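Local coordinates for protein MHC class I antigen (Ctenopharyngodon idella, PDB 5H5Z) that pairs with beta-2-microglobulin and presents peptides on the cell surface, probably for recognition by T cells, at the interface of chains A and B. Numbering follows the deposited sequence. Chains: chain A, MHC class I antigen; chain B, Beta-2-microglobulin.

The interface of chains A and B. Residues chain A 94-95, 111-113; chain B 57-58, 61.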
ATOM      1  N   ASN A  94     -14.768   4.267   2.551  1.00 20.79           N
ATOM      2  CA  ASN A  94     -14.781   4.207   4.002  1.00 19.27           C
ATOM      3  C   ASN A  94     -13.486   3.531   4.436  1.00 20.39           C
ATOM      4  O   ASN A  94     -13.105   2.490   3.893  1.00 19.74           O
ATOM      5  CB  ASN A  94     -16.010   3.413   4.467  1.00 19.09           C
ATOM      6  CG  ASN A  94     -16.132   3.296   5.987  1.00 19.60           C
ATOM      7  OD1 ASN A  94     -15.727   4.178   6.752  1.00 21.86           O
ATOM      8  ND2 ASN A  94     -16.751   2.213   6.421  1.00 18.68           N
ATOM      9  N   MET A  95     -12.785   4.149   5.377  1.00 17.82           N
ATOM     10  CA  MET A  95     -11.707   3.462   6.076  1.00 17.42           C
ATOM     11  C   MET A  95     -11.924   3.596   7.578  1.00 17.57           C
ATOM     12  O   MET A  95     -12.298   4.659   8.077  1.00 19.28           O
ATOM     13  CB  MET A  95     -10.323   3.979   5.657  1.00 19.89           C
ATOM     14  CG  MET A  95     -10.063   5.439   5.988  1.00 22.06           C
ATOM     15  SD  MET A  95      -8.550   6.064   5.243  1.00 33.43           S
ATOM     16  CE  MET A  95      -7.333   4.974   5.983  1.00 34.39           C
ATOM     17  N   GLN A 111     -13.767   7.060   8.976  1.00 18.25           N
ATOM     18  CA  GLN A 111     -13.766   8.149   7.981  1.00 20.13           C
ATOM     19  C   GLN A 111     -14.424   7.739   6.670  1.00 19.28           C
ATOM     20  O   GLN A 111     -14.334   6.582   6.253  1.00 19.83           O
ATOM     21  CB  GLN A 111     -12.329   8.601   7.689  1.00 25.45           C
ATOM     22  CG  GLN A 111     -11.573   9.136   8.896  1.00 34.13           C
ATOM     23  CD  GLN A 111     -10.066   9.127   8.707  1.00 41.82           C
ATOM     24  OE1 GLN A 111      -9.559   8.785   7.642  1.00 44.49           O
ATOM     25  NE2 GLN A 111      -9.343   9.502   9.751  1.00 49.12           N
ATOM     26  N   TYR A 112     -15.070   8.702   6.017  1.00 20.79           N
ATOM     27  CA  TYR A 112     -15.682   8.488   4.707  1.00 22.14           C
ATOM     28  C   TYR A 112     -15.245   9.580   3.728  1.00 21.69           C
ATOM     29  O   TYR A 112     -14.987  10.710   4.138  1.00 21.70           O
ATOM     30  CB  TYR A 112     -17.207   8.503   4.827  1.00 22.62           C
ATOM     31  CG  TYR A 112     -17.808   7.370   5.649  1.00 19.79           C
ATOM     32  CD1 TYR A 112     -17.873   7.445   7.045  1.00 20.04           C
ATOM     33  CD2 TYR A 112     -18.333   6.236   5.027  1.00 20.20           C
ATOM     34  CE1 TYR A 112     -18.434   6.419   7.790  1.00 20.85           C
ATOM     35  CE2 TYR A 112     -18.905   5.205   5.771  1.00 20.72           C
ATOM     36  CZ  TYR A 112     -18.946   5.301   7.147  1.00 21.35           C
ATOM     37  OH  TYR A 112     -19.517   4.285   7.890  1.00 23.70           O
ATOM     38  N   ALA A 113     -15.168   9.237   2.442  1.00 21.31           N
ATOM     39  CA  ALA A 113     -14.842  10.208   1.389  1.00 21.31           C
ATOM     40  C   ALA A 113     -15.707   9.995   0.167  1.00 22.66           C
ATOM     41  O   ALA A 113     -16.053   8.857  -0.173  1.00 22.08           O
ATOM     42  CB  ALA A 113     -13.372  10.118   0.991  1.00 21.02           C
TER
ATOM     43  N   PHE B  57      -6.344   1.655  -0.628  1.00 23.16           N
ATOM     44  CA  PHE B  57      -5.979   3.064  -0.611  1.00 22.31           C
ATOM     45  C   PHE B  57      -5.405   3.440   0.742  1.00 24.79           C
ATOM     46  O   PHE B  57      -5.611   2.734   1.741  1.00 26.86           O
ATOM     47  CB  PHE B  57      -7.175   3.962  -0.991  1.00 22.24           C
ATOM     48  CG  PHE B  57      -8.402   3.750  -0.144  1.00 21.05           C
ATOM     49  CD1 PHE B  57      -8.570   4.447   1.047  1.00 22.53           C
ATOM     50  CD2 PHE B  57      -9.410   2.879  -0.557  1.00 22.50           C
ATOM     51  CE1 PHE B  57      -9.703   4.258   1.832  1.00 21.82           C
ATOM     52  CE2 PHE B  57     -10.551   2.692   0.216  1.00 21.32           C
ATOM     53  CZ  PHE B  57     -10.699   3.383   1.410  1.00 22.20           C
ATOM     54  N   GLU B  58      -4.665   4.541   0.759  1.00 28.82           N
ATOM     55  CA  GLU B  58      -4.006   5.019   1.964  1.00 33.64           C
ATOM     56  C   GLU B  58      -4.799   6.159   2.581  1.00 33.07           C
ATOM     57  O   GLU B  58      -5.834   6.567   2.043  1.00 30.96           O
ATOM     58  CB  GLU B  58      -2.589   5.494   1.623  1.00 38.47           C
ATOM     59  CG  GLU B  58      -1.638   4.371   1.235  1.00 46.59           C
ATOM     60  CD  GLU B  58      -0.297   4.879   0.747  1.00 50.86           C
ATOM     61  OE1 GLU B  58      -0.262   5.631  -0.252  1.00 53.83           O
ATOM     62  OE2 GLU B  58       0.728   4.516   1.358  1.00 60.33           O
ATOM     63  N   TRP B  61      -6.877   8.952   0.829  1.00 24.17           N
ATOM     64  CA  TRP B  61      -7.875   8.318  -0.053  1.00 23.53           C
ATOM     65  C   TRP B  61      -7.377   7.841  -1.421  1.00 22.80           C
ATOM     66  O   TRP B  61      -8.112   7.164  -2.141  1.00 24.53           O
ATOM     67  CB  TRP B  61      -9.103   9.220  -0.249  1.00 21.68           C
ATOM     68  CG  TRP B  61      -9.713   9.696   1.025  1.00 23.06           C
ATOM     69  CD1 TRP B  61      -9.657  10.955   1.548  1.00 24.17           C
ATOM     70  CD2 TRP B  61     -10.465   8.909   1.945  1.00 22.41           C
ATOM     71  NE1 TRP B  61     -10.346  11.005   2.739  1.00 25.74           N
ATOM     72  CE2 TRP B  61     -10.844   9.757   3.011  1.00 24.78           C
ATOM     73  CE3 TRP B  61     -10.861   7.566   1.971  1.00 21.50           C
ATOM     74  CZ2 TRP B  61     -11.610   9.309   4.089  1.00 23.12           C
ATOM     75  CZ3 TRP B  61     -11.619   7.121   3.046  1.00 22.28           C
ATOM     76  CH2 TRP B  61     -11.983   7.991   4.088  1.00 23.37           C
TER
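B:Trp61 of beta-2-microglobulin packs against A:Met95, A:Gln111 and A:Ala113 of the heavy chain in a mainly apolar patch of the interface between the two chains. The contact joins the light chain to the underside of the peptide-binding platform. The heavy-chain residues come from two strands, 90-100 and 106-114. The light chain contributes the end of strand 56-57 and the loop after it.

The indole of B:Trp61 enters with its six-membered ring leading. A:Ala113 covers one face of it. The methyl carbon CB of A:Ala113 lies 3.3 Å from CE2 of B:Trp61, near the bond shared by the two rings, and makes CH-pi contacts with both. On the opposite face, the thioether sulfur SD of A:Met95 sits toward the rim, 3.9 Å from CZ3 of B:Trp61. CG of A:Met95 touches the same rim, 3.7 Å from CH2 of B:Trp61. With CG of A:Met95 between its own backbone N and carbonyl carbon (chi1 63°), CG and SD both lie along this rim. The indole is thus held between a methyl group and a thioether chain. At its edge, in the ring plane, the backbone carbonyl O of A:Gln111 lies 3.5 Å from CH2 of B:Trp61. CB of A:Gln111 adds an apolar contact, 3.7 Å from CH2 of B:Trp61.

A:Met95 also meets B:Phe57, through CB and SD. CE1 of B:Phe57 lies 3.9 Å from CB of A:Met95. The phenyl tip, CZ of B:Phe57, reaches the backbone O of A:Asn94 at 3.6 Å. A:Met95 therefore bridges the two aromatic side chains of the light chain.

A:Asn94 and A:Tyr112 alternate along their strands with A:Met95, A:Gln111 and A:Ala113. Their side chains therefore point to the other face of the sheet, the groove side. There OD1 of A:Asn94 sits over the ring of A:Tyr112. The site seats beta-2-microglobulin beneath the platform and probably helps steady the floor of the peptide-binding groove.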